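Local coordinates for SAP-like pentraxin (Limulus polyphemus, PDB 3FLP), which is an invertebrate pentraxin lectin that binds two calcium ions per subunit, assembles as a doubly stacked heptamer and probably recognises sugar ligands, at residues P17-Q26 and W196-V207; V2-S10 and I187-M197. All blocks are in the same frame, centred on the assembly; numbering follows the deposited sequence.

Contact 1 of 2, residues P17-Q26 and W196-V207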
loop_
_atom_site.group_PDB
_atom_site.type_symbol
_atom_site.label_atom_id
_atom_site.label_comp_id
_atom_site.label_asym_id
_atom_site.label_seq_id
_atom_site.Cartn_x
_atom_site.Cartn_y
_atom_site.Cartn_z
ATOM N N PRO A 17 23.545 39.665 -41.879
ATOM C CA PRO A 17 24.396 38.520 -41.528
ATOM C C PRO A 17 23.931 37.704 -40.315
ATOM O O PRO A 17 24.709 36.920 -39.765
ATOM C CB PRO A 17 25.740 39.183 -41.270
ATOM C CG PRO A 17 25.318 40.412 -40.512
ATOM C CD PRO A 17 24.092 40.908 -41.299
ATOM N N LYS A 18 22.683 37.884 -39.894
ATOM C CA LYS A 18 22.178 37.143 -38.742
ATOM C C LYS A 18 21.426 35.875 -39.148
ATOM O O LYS A 18 20.401 35.940 -39.833
ATOM C CB LYS A 18 21.272 38.030 -37.882
ATOM C CG LYS A 18 20.678 37.293 -36.682
ATOM C CD LYS A 18 19.644 38.132 -35.929
ATOM C CE LYS A 18 18.978 37.325 -34.811
ATOM N NZ LYS A 18 17.958 38.111 -34.052
ATOM N N PHE A 19 21.945 34.725 -38.721
ATOM C CA PHE A 19 21.328 33.436 -39.031
ATOM C C PHE A 19 21.100 32.610 -37.757
ATOM O O PHE A 19 21.930 31.779 -37.384
ATOM C CB PHE A 19 22.211 32.628 -39.999
ATOM C CG PHE A 19 22.545 33.350 -41.281
ATOM C CD1 PHE A 19 23.628 34.226 -41.344
ATOM C CD2 PHE A 19 21.780 33.147 -42.427
ATOM C CE1 PHE A 19 23.944 34.889 -42.537
ATOM C CE2 PHE A 19 22.084 33.804 -43.621
ATOM C CZ PHE A 19 23.166 34.676 -43.678
ATOM N N PRO A 20 19.974 32.832 -37.066
ATOM C CA PRO A 20 19.741 32.048 -35.848
ATOM C C PRO A 20 19.788 30.547 -36.143
ATOM O O PRO A 20 19.171 30.075 -37.098
ATOM C CB PRO A 20 18.364 32.532 -35.377
ATOM C CG PRO A 20 17.714 33.028 -36.645
ATOM C CD PRO A 20 18.840 33.726 -37.350
ATOM N N HIS A 21 20.535 29.802 -35.334
ATOM C CA HIS A 21 20.651 28.365 -35.550
ATOM C C HIS A 21 21.256 27.632 -34.365
ATOM O O HIS A 21 21.753 28.234 -33.418
ATOM C CB HIS A 21 21.539 28.073 -36.768
ATOM C CG HIS A 21 22.997 28.333 -36.527
ATOM N ND1 HIS A 21 23.530 29.604 -36.463
ATOM C CD2 HIS A 21 24.033 27.483 -36.319
ATOM C CE1 HIS A 21 24.830 29.526 -36.230
ATOM N NE2 HIS A 21 25.160 28.250 -36.140
ATOM N N LEU A 22 21.216 26.310 -34.452
ATOM C CA LEU A 22 21.797 25.437 -33.448
ATOM C C LEU A 22 22.750 24.533 -34.223
ATOM O O LEU A 22 22.491 24.209 -35.383
ATOM C CB LEU A 22 20.734 24.553 -32.789
ATOM C CG LEU A 22 19.466 25.160 -32.190
ATOM C CD1 LEU A 22 18.690 24.058 -31.457
ATOM C CD2 LEU A 22 19.826 26.273 -31.234
ATOM N N ARG A 23 23.850 24.141 -33.594
ATOM C CA ARG A 23 24.797 23.230 -34.222
ATOM C C ARG A 23 25.194 22.235 -33.145
ATOM O O ARG A 23 25.726 22.619 -32.099
ATOM C CB ARG A 23 26.045 23.961 -34.729
ATOM C CG ARG A 23 26.989 23.042 -35.524
ATOM C CD ARG A 23 28.270 23.751 -35.971
ATOM N NE ARG A 23 29.207 23.927 -34.864
ATOM C CZ ARG A 23 29.606 25.103 -34.392
ATOM N NH1 ARG A 23 29.155 26.228 -34.928
ATOM N NH2 ARG A 23 30.453 25.156 -33.376
ATOM N N PHE A 24 24.925 20.958 -33.381
ATOM C CA PHE A 24 25.279 19.959 -32.387
ATOM C C PHE A 24 26.781 19.763 -32.318
ATOM O O PHE A 24 27.462 19.686 -33.342
ATOM C CB PHE A 24 24.549 18.651 -32.668
ATOM C CG PHE A 24 23.094 18.705 -32.316
ATOM C CD1 PHE A 24 22.183 19.322 -33.165
ATOM C CD2 PHE A 24 22.644 18.205 -31.097
ATOM C CE1 PHE A 24 20.834 19.443 -32.807
ATOM C CE2 PHE A 24 21.293 18.322 -30.725
ATOM C CZ PHE A 24 20.389 18.945 -31.586
ATOM N N MET A 25 27.288 19.711 -31.091
ATOM C CA MET A 25 28.715 19.565 -30.835
ATOM C C MET A 25 29.317 18.250 -31.316
ATOM O O MET A 25 30.453 18.228 -31.764
ATOM C CB MET A 25 28.991 19.737 -29.339
ATOM C CG MET A 25 28.639 21.118 -28.793
ATOM S SD MET A 25 29.658 22.418 -29.535
ATOM C CE MET A 25 31.208 22.131 -28.696
ATOM N N GLN A 26 28.559 17.162 -31.225
ATOM C CA GLN A 26 29.055 15.860 -31.641
ATOM C C GLN A 26 28.536 15.477 -33.023
ATOM O O GLN A 26 27.343 15.606 -33.309
ATOM C CB GLN A 26 28.649 14.802 -30.601
ATOM C CG GLN A 26 29.181 13.399 -30.860
ATOM C CD GLN A 26 28.905 12.445 -29.703
ATOM O OE1 GLN A 26 27.921 12.601 -28.981
ATOM N NE2 GLN A 26 29.762 11.445 -29.533
ATOM N N TRP A 196 16.724 15.295 -27.320
ATOM C CA TRP A 196 16.552 16.703 -26.996
ATOM C C TRP A 196 17.071 17.103 -25.615
ATOM O O TRP A 196 16.676 16.535 -24.602
ATOM C CB TRP A 196 15.078 17.087 -27.114
ATOM C CG TRP A 196 14.831 18.576 -27.075
ATOM C CD1 TRP A 196 13.909 19.236 -26.314
ATOM C CD2 TRP A 196 15.451 19.569 -27.902
ATOM N NE1 TRP A 196 13.907 20.577 -26.622
ATOM C CE2 TRP A 196 14.842 20.809 -27.595
ATOM C CE3 TRP A 196 16.456 19.532 -28.877
ATOM C CZ2 TRP A 196 15.205 21.998 -28.232
ATOM C CZ3 TRP A 196 16.818 20.714 -29.508
ATOM C CH2 TRP A 196 16.191 21.931 -29.184
ATOM N N MET A 197 17.959 18.093 -25.602
ATOM C CA MET A 197 18.550 18.616 -24.380
ATOM C C MET A 197 19.491 17.646 -23.651
ATOM O O MET A 197 19.922 17.927 -22.529
ATOM C CB MET A 197 17.445 19.098 -23.429
ATOM C CG MET A 197 16.527 20.173 -24.020
ATOM S SD MET A 197 17.407 21.624 -24.683
ATOM C CE MET A 197 17.963 22.457 -23.145
ATOM N N GLU A 198 19.799 16.509 -24.266
ATOM C CA GLU A 198 20.730 15.556 -23.662
ATOM C C GLU A 198 21.990 15.471 -24.527
ATOM O O GLU A 198 22.973 14.841 -24.151
ATOM C CB GLU A 198 20.101 14.162 -23.511
ATOM C CG GLU A 198 18.889 14.122 -22.575
ATOM C CD GLU A 198 18.490 12.706 -22.162
ATOM O OE1 GLU A 198 18.498 11.796 -23.021
ATOM O OE2 GLU A 198 18.156 12.504 -20.975
ATOM N N ASP A 199 21.939 16.102 -25.697
ATOM C CA ASP A 199 23.070 16.148 -26.613
ATOM C C ASP A 199 23.381 17.627 -26.839
ATOM O O ASP A 199 22.563 18.379 -27.365
ATOM C CB ASP A 199 22.717 15.436 -27.925
ATOM C CG ASP A 199 22.710 13.912 -27.775
ATOM O OD1 ASP A 199 23.799 13.335 -27.560
ATOM O OD2 ASP A 199 21.624 13.296 -27.860
ATOM N N SER A 200 24.564 18.032 -26.408
ATOM C CA SER A 200 25.012 19.418 -26.495
ATOM C C SER A 200 24.962 20.058 -27.869
ATOM O O SER A 200 25.261 19.425 -28.878
ATOM C CB SER A 200 26.449 19.515 -25.973
ATOM O OG SER A 200 26.526 19.018 -24.652
ATOM N N PHE A 201 24.601 21.332 -27.893
ATOM C CA PHE A 201 24.542 22.079 -29.136
ATOM C C PHE A 201 24.874 23.542 -28.907
ATOM O O PHE A 201 24.635 24.086 -27.825
ATOM C CB PHE A 201 23.162 21.929 -29.784
ATOM C CG PHE A 201 22.011 22.359 -28.911
ATOM C CD1 PHE A 201 21.640 23.700 -28.827
ATOM C CD2 PHE A 201 21.273 21.414 -28.203
ATOM C CE1 PHE A 201 20.544 24.098 -28.051
ATOM C CE2 PHE A 201 20.177 21.797 -27.426
ATOM C CZ PHE A 201 19.810 23.144 -27.350
ATOM N N VAL A 202 25.461 24.165 -29.919
ATOM C CA VAL A 202 25.813 25.569 -29.854
ATOM C C VAL A 202 24.585 26.369 -30.273
ATOM O O VAL A 202 23.907 26.013 -31.235
ATOM C CB VAL A 202 26.970 25.889 -30.819
ATOM C CG1 VAL A 202 27.280 27.372 -30.796
ATOM C CG2 VAL A 202 28.198 25.111 -30.425
ATOM N N ALA A 203 24.284 27.433 -29.538
ATOM C CA ALA A 203 23.150 28.295 -29.860
ATOM C C ALA A 203 23.766 29.600 -30.345
ATOM O O ALA A 203 24.658 30.146 -29.692
ATOM C CB ALA A 203 22.297 28.536 -28.627
ATOM N N ASP A 204 23.317 30.105 -31.489
ATOM C CA ASP A 204 23.909 31.336 -31.996
ATOM C C ASP A 204 22.936 32.240 -32.737
ATOM O O ASP A 204 21.853 31.820 -33.146
ATOM C CB ASP A 204 25.088 31.006 -32.916
ATOM C CG ASP A 204 26.161 32.085 -32.903
ATOM O OD1 ASP A 204 25.898 33.196 -32.393
ATOM O OD2 ASP A 204 27.274 31.824 -33.410
ATOM N N ASP A 205 23.349 33.490 -32.897
ATOM C CA ASP A 205 22.575 34.510 -33.594
ATOM C C ASP A 205 21.169 34.787 -33.060
ATOM O O ASP A 205 20.210 34.865 -33.820
ATOM C CB ASP A 205 22.517 34.210 -35.105
ATOM C CG ASP A 205 23.829 34.567 -35.836
ATOM O OD1 ASP A 205 24.658 35.316 -35.269
ATOM O OD2 ASP A 205 24.024 34.115 -36.988
ATOM N N GLY A 206 21.061 34.927 -31.746
ATOM C CA GLY A 206 19.788 35.265 -31.138
ATOM C C GLY A 206 18.638 34.281 -31.019
ATOM O O GLY A 206 17.485 34.712 -31.054
ATOM N N VAL A 207 18.910 32.985 -30.890
ATOM C CA VAL A 207 17.811 32.046 -30.718
ATOM C C VAL A 207 17.309 32.287 -29.296
ATOM O O VAL A 207 18.072 32.729 -28.429
ATOM C CB VAL A 207 18.253 30.572 -30.878
ATOM C CG1 VAL A 207 18.490 30.263 -32.353
ATOM C CG2 VAL A 207 19.514 30.300 -30.066
HETATM O O HOH W 1 16.884 37.358 -31.157
HETATM O O HOH W 2 25.839 16.716 -29.786
HETATM O O HOH W 3 26.201 14.617 -28.116
#
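Leu22 and Phe24 pack against Phe201 where strands 21-24 and 201-204 pair antiparallel, at the margin within this chain of one sheet of the pentraxin jelly-roll sandwich. The face carrying Leu22, Phe24, Phe201 and Ala203 is tightly packed. Phe201 sets its CB over the centre of the Phe24 ring, 4.0 Å from the centroid; the side chains run the same way, and the ring planes meet obliquely at 56°. The Phe201 CG sits between the backbone N and the carbonyl carbon (chi1 57°), which turns its ring alongside Leu22, whose CD1 lies over the Phe201 face. Branched and aromatic residues suit this buried side. The face with buried Val202 and partly exposed Arg23 and Asp204 is looser: Val202 CG2 meets Met25 SD and one face of the Arg23 guanidinium. Waters bridge both ends, joining Gln26 N to Ser200 O, Gln26 OE1 to Asp199 OD1, and Lys18 NZ to Gly206 O; Gln26 NE2 bonds to Thr27 O of another subunit, and Asp199 OD2 takes Ser195 N. Asp205 receives Phe19 N on OD2 at 2.8 Å, from above the carboxylate plane, while His21 ND1 donates in its ring plane to Phe19 O at 2.9 Å.

Contact 2 of 2, residues V2-S10 and I187-M197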
loop_
_atom_site.group_PDB
_atom_site.type_symbol
_atom_site.label_atom_id
_atom_site.label_comp_id
_atom_site.label_asym_id
_atom_site.label_seq_id
_atom_site.Cartn_x
_atom_site.Cartn_y
_atom_site.Cartn_z
ATOM N N VAL A 2 8.557 21.150 -14.675
ATOM C CA VAL A 2 8.755 21.255 -16.117
ATOM C C VAL A 2 9.759 20.218 -16.619
ATOM O O VAL A 2 10.884 20.141 -16.131
ATOM C CB VAL A 2 9.261 22.660 -16.499
ATOM C CG1 VAL A 2 9.291 22.813 -18.008
ATOM C CG2 VAL A 2 8.372 23.704 -15.877
ATOM N N ASP A 3 9.343 19.428 -17.603
ATOM C CA ASP A 3 10.190 18.385 -18.181
ATOM C C ASP A 3 11.146 18.976 -19.222
ATOM O O ASP A 3 10.771 19.857 -19.998
ATOM C CB ASP A 3 9.301 17.333 -18.849
ATOM C CG ASP A 3 10.025 16.024 -19.094
ATOM O OD1 ASP A 3 9.981 15.141 -18.209
ATOM O OD2 ASP A 3 10.644 15.878 -20.169
ATOM N N ILE A 4 12.371 18.466 -19.252
ATOM C CA ILE A 4 13.376 18.936 -20.191
ATOM C C ILE A 4 12.960 18.750 -21.654
ATOM O O ILE A 4 13.434 19.465 -22.540
ATOM C CB ILE A 4 14.716 18.223 -19.949
ATOM C CG1 ILE A 4 15.859 19.211 -20.158
ATOM C CG2 ILE A 4 14.861 17.012 -20.883
ATOM C CD1 ILE A 4 17.197 18.687 -19.687
ATOM N N ARG A 5 12.070 17.794 -21.904
ATOM C CA ARG A 5 11.602 17.542 -23.258
ATOM C C ARG A 5 10.694 18.654 -23.775
ATOM O O ARG A 5 10.445 18.738 -24.972
ATOM C CB ARG A 5 10.885 16.186 -23.335
ATOM C CG ARG A 5 11.854 15.006 -23.386
ATOM C CD ARG A 5 11.195 13.671 -23.040
ATOM N NE ARG A 5 10.714 13.662 -21.661
ATOM C CZ ARG A 5 10.261 12.585 -21.021
ATOM N NH1 ARG A 5 10.224 11.403 -21.630
ATOM N NH2 ARG A 5 9.844 12.698 -19.766
ATOM N N ASP A 6 10.218 19.515 -22.879
ATOM C CA ASP A 6 9.347 20.617 -23.275
ATOM C C ASP A 6 10.096 21.937 -23.474
ATOM O O ASP A 6 9.473 22.974 -23.727
ATOM C CB ASP A 6 8.211 20.822 -22.248
ATOM C CG ASP A 6 7.183 19.682 -22.254
ATOM O OD1 ASP A 6 6.693 19.303 -23.342
ATOM O OD2 ASP A 6 6.851 19.172 -21.165
ATOM N N VAL A 7 11.420 21.917 -23.339
ATOM C CA VAL A 7 12.211 23.131 -23.560
ATOM C C VAL A 7 12.076 23.421 -25.050
ATOM O O VAL A 7 12.044 22.497 -25.864
ATOM C CB VAL A 7 13.710 22.913 -23.210
ATOM C CG1 VAL A 7 14.575 24.043 -23.791
ATOM C CG2 VAL A 7 13.878 22.856 -21.702
ATOM N N LYS A 8 11.976 24.691 -25.416
ATOM C CA LYS A 8 11.846 25.026 -26.822
ATOM C C LYS A 8 12.857 26.093 -27.232
ATOM O O LYS A 8 13.394 26.826 -26.396
ATOM C CB LYS A 8 10.421 25.519 -27.127
ATOM C CG LYS A 8 10.162 26.960 -26.711
ATOM C CD LYS A 8 8.764 27.429 -27.103
ATOM C CE LYS A 8 8.507 28.839 -26.575
ATOM N NZ LYS A 8 7.141 29.317 -26.919
ATOM N N ILE A 9 13.114 26.165 -28.530
ATOM C CA ILE A 9 14.035 27.148 -29.078
ATOM C C ILE A 9 13.256 27.923 -30.130
ATOM O O ILE A 9 12.588 27.325 -30.978
ATOM C CB ILE A 9 15.248 26.478 -29.779
ATOM C CG1 ILE A 9 16.070 25.664 -28.770
ATOM C CG2 ILE A 9 16.102 27.543 -30.456
ATOM C CD1 ILE A 9 16.771 26.494 -27.729
ATOM N N SER A 10 13.324 29.246 -30.061
ATOM C CA SER A 10 12.650 30.092 -31.035
ATOM C C SER A 10 13.680 30.633 -32.019
ATOM O O SER A 10 14.719 31.157 -31.615
ATOM C CB SER A 10 11.947 31.266 -30.341
ATOM O OG SER A 10 10.948 30.811 -29.448
ATOM N N ILE A 187 4.626 8.078 -23.775
ATOM C CA ILE A 187 5.889 7.827 -23.092
ATOM C C ILE A 187 6.952 8.866 -23.430
ATOM O O ILE A 187 7.968 8.960 -22.744
ATOM C CB ILE A 187 6.427 6.422 -23.434
ATOM C CG1 ILE A 187 6.741 6.331 -24.927
ATOM C CG2 ILE A 187 5.385 5.366 -23.059
ATOM C CD1 ILE A 187 7.253 4.972 -25.358
ATOM N N ARG A 188 6.707 9.648 -24.479
ATOM C CA ARG A 188 7.645 10.681 -24.908
ATOM C C ARG A 188 9.075 10.124 -24.995
ATOM O O ARG A 188 9.951 10.475 -24.194
ATOM C CB ARG A 188 7.561 11.856 -23.941
ATOM C CG ARG A 188 6.171 12.517 -23.935
ATOM C CD ARG A 188 5.935 13.304 -25.219
ATOM N NE ARG A 188 6.753 14.518 -25.261
ATOM C CZ ARG A 188 6.448 15.642 -24.613
ATOM N NH1 ARG A 188 5.340 15.701 -23.882
ATOM N NH2 ARG A 188 7.247 16.703 -24.690
ATOM N N PRO A 189 9.316 9.238 -25.979
ATOM C CA PRO A 189 10.589 8.565 -26.270
ATOM C C PRO A 189 11.747 9.516 -26.551
ATOM O O PRO A 189 11.538 10.656 -26.961
ATOM C CB PRO A 189 10.264 7.722 -27.507
ATOM C CG PRO A 189 8.814 7.451 -27.366
ATOM C CD PRO A 189 8.272 8.782 -26.913
ATOM N N ARG A 190 12.966 9.022 -26.345
ATOM C CA ARG A 190 14.178 9.796 -26.588
ATOM C C ARG A 190 15.004 9.084 -27.661
ATOM O O ARG A 190 15.274 7.891 -27.550
ATOM C CB ARG A 190 15.012 9.906 -25.311
ATOM C CG ARG A 190 14.270 10.476 -24.114
ATOM C CD ARG A 190 15.132 10.361 -22.871
ATOM N NE ARG A 190 14.474 10.888 -21.682
ATOM C CZ ARG A 190 13.409 10.338 -21.106
ATOM N NH1 ARG A 190 12.865 9.230 -21.608
ATOM N NH2 ARG A 190 12.888 10.896 -20.020
ATOM N N GLY A 191 15.399 9.818 -28.697
ATOM C CA GLY A 191 16.185 9.220 -29.762
ATOM C C GLY A 191 17.535 8.730 -29.262
ATOM O O GLY A 191 18.067 9.276 -28.294
ATOM N N ASN A 192 18.088 7.708 -29.915
ATOM C CA ASN A 192 19.383 7.158 -29.523
ATOM C C ASN A 192 20.550 7.908 -30.178
ATOM O O ASN A 192 21.680 7.810 -29.725
ATOM C CB ASN A 192 19.465 5.656 -29.862
ATOM C CG ASN A 192 19.572 5.387 -31.361
ATOM O OD1 ASN A 192 18.794 5.909 -32.165
ATOM N ND2 ASN A 192 20.529 4.558 -31.738
ATOM N N VAL A 193 20.271 8.647 -31.247
ATOM C CA VAL A 193 21.307 9.418 -31.931
ATOM C C VAL A 193 21.320 10.813 -31.303
ATOM O O VAL A 193 22.358 11.295 -30.853
ATOM C CB VAL A 193 21.006 9.515 -33.442
ATOM C CG1 VAL A 193 22.050 10.370 -34.133
ATOM C CG2 VAL A 193 20.987 8.121 -34.049
ATOM N N ILE A 194 20.155 11.455 -31.274
ATOM C CA ILE A 194 20.011 12.771 -30.662
ATOM C C ILE A 194 18.793 12.746 -29.749
ATOM O O ILE A 194 17.700 12.373 -30.172
ATOM C CB ILE A 194 19.793 13.902 -31.704
ATOM C CG1 ILE A 194 21.090 14.184 -32.465
ATOM C CG2 ILE A 194 19.328 15.179 -31.004
ATOM C CD1 ILE A 194 20.951 15.295 -33.499
ATOM N N SER A 195 18.997 13.118 -28.491
ATOM C CA SER A 195 17.915 13.186 -27.524
ATOM C C SER A 195 17.864 14.648 -27.092
ATOM O O SER A 195 18.845 15.178 -26.580
ATOM C CB SER A 195 18.199 12.283 -26.320
ATOM O OG SER A 195 17.172 12.419 -25.346
ATOM N N TRP A 196 16.724 15.295 -27.320
ATOM C CA TRP A 196 16.552 16.703 -26.996
ATOM C C TRP A 196 17.071 17.103 -25.615
ATOM O O TRP A 196 16.676 16.535 -24.602
ATOM C CB TRP A 196 15.078 17.087 -27.114
ATOM C CG TRP A 196 14.831 18.576 -27.075
ATOM C CD1 TRP A 196 13.909 19.236 -26.314
ATOM C CD2 TRP A 196 15.451 19.569 -27.902
ATOM N NE1 TRP A 196 13.907 20.577 -26.622
ATOM C CE2 TRP A 196 14.842 20.809 -27.595
ATOM C CE3 TRP A 196 16.456 19.532 -28.877
ATOM C CZ2 TRP A 196 15.205 21.998 -28.232
ATOM C CZ3 TRP A 196 16.818 20.714 -29.508
ATOM C CH2 TRP A 196 16.191 21.931 -29.184
ATOM N N MET A 197 17.959 18.093 -25.602
ATOM C CA MET A 197 18.550 18.616 -24.380
ATOM C C MET A 197 19.491 17.646 -23.651
ATOM O O MET A 197 19.922 17.927 -22.529
ATOM C CB MET A 197 17.445 19.098 -23.429
ATOM C CG MET A 197 16.527 20.173 -24.020
ATOM S SD MET A 197 17.407 21.624 -24.683
ATOM C CE MET A 197 17.963 22.457 -23.145
HETATM O O HOH W 4 4.943 17.530 -21.452
#
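Arg5 and Arg188 bring the two segments together at their polar end. Arg5 NH1 donates to Arg188 O at 2.7 Å, and Arg188 NH2 forms a salt bridge with Asp6 OD1 (3.0 Å), nearly straight at 174°; the oxygen lies in the guanidinium plane, but the nitrogen stands above the carboxylate plane. Long, flat arginines suit both jobs by offering several N-H groups. Over one face of the Arg5 guanidinium lies Arg190 NH2, 3.2 Å from Arg5 NH1, a like-charge approach that Asp3 probably eases. At the apolar end Trp196 NE1 donates to Val7 O (2.8 Å), and Ile9 CG1 touches the indole edge at CH2. Met197, bent at chi2 and chi3, curls its SD over one indole face and brings its CE to 3.8 Å from Val7 CG1, while its CB meets Ile4 CG1. In the next shell, Asp3 holds Arg5 side-on through NE and NH2, and its OD2 also takes Arg5 N, closing an Asx turn that leads into the 3-10 segment 4-6. Arg188 NE is salt-bridged to Asp165. The arrangement pins an N-terminal Asx turn, 3-10 segment and the start of strand 7-11 to the chain on either side of short strand 194-195 of the pentraxin beta-sandwich.

Contacts 1 and 2 lie with centres about 15 Å apart and share Trp196 and Met197. Along the chain their segments alternate: 2-10, 17-26, 187-197, then 196-207, so the beginning of the chain is joined twice to its closing part. Contact 2 involves strands 7-11 and 194-195 of one antiparallel sheet, whereas contact 1 pairs strands 21-24 and 201-204 of the other; Trp196, common to both, lies between the two sheets. Val207 in turn packs on Ile9, and strand 207-211 pairs with strand 7-11. Both contacts reach the second subunit, where Phe201, Val202, Ala203 and Val207 pair antiparallel with a strand of that subunit, so the sheet runs on across the interface.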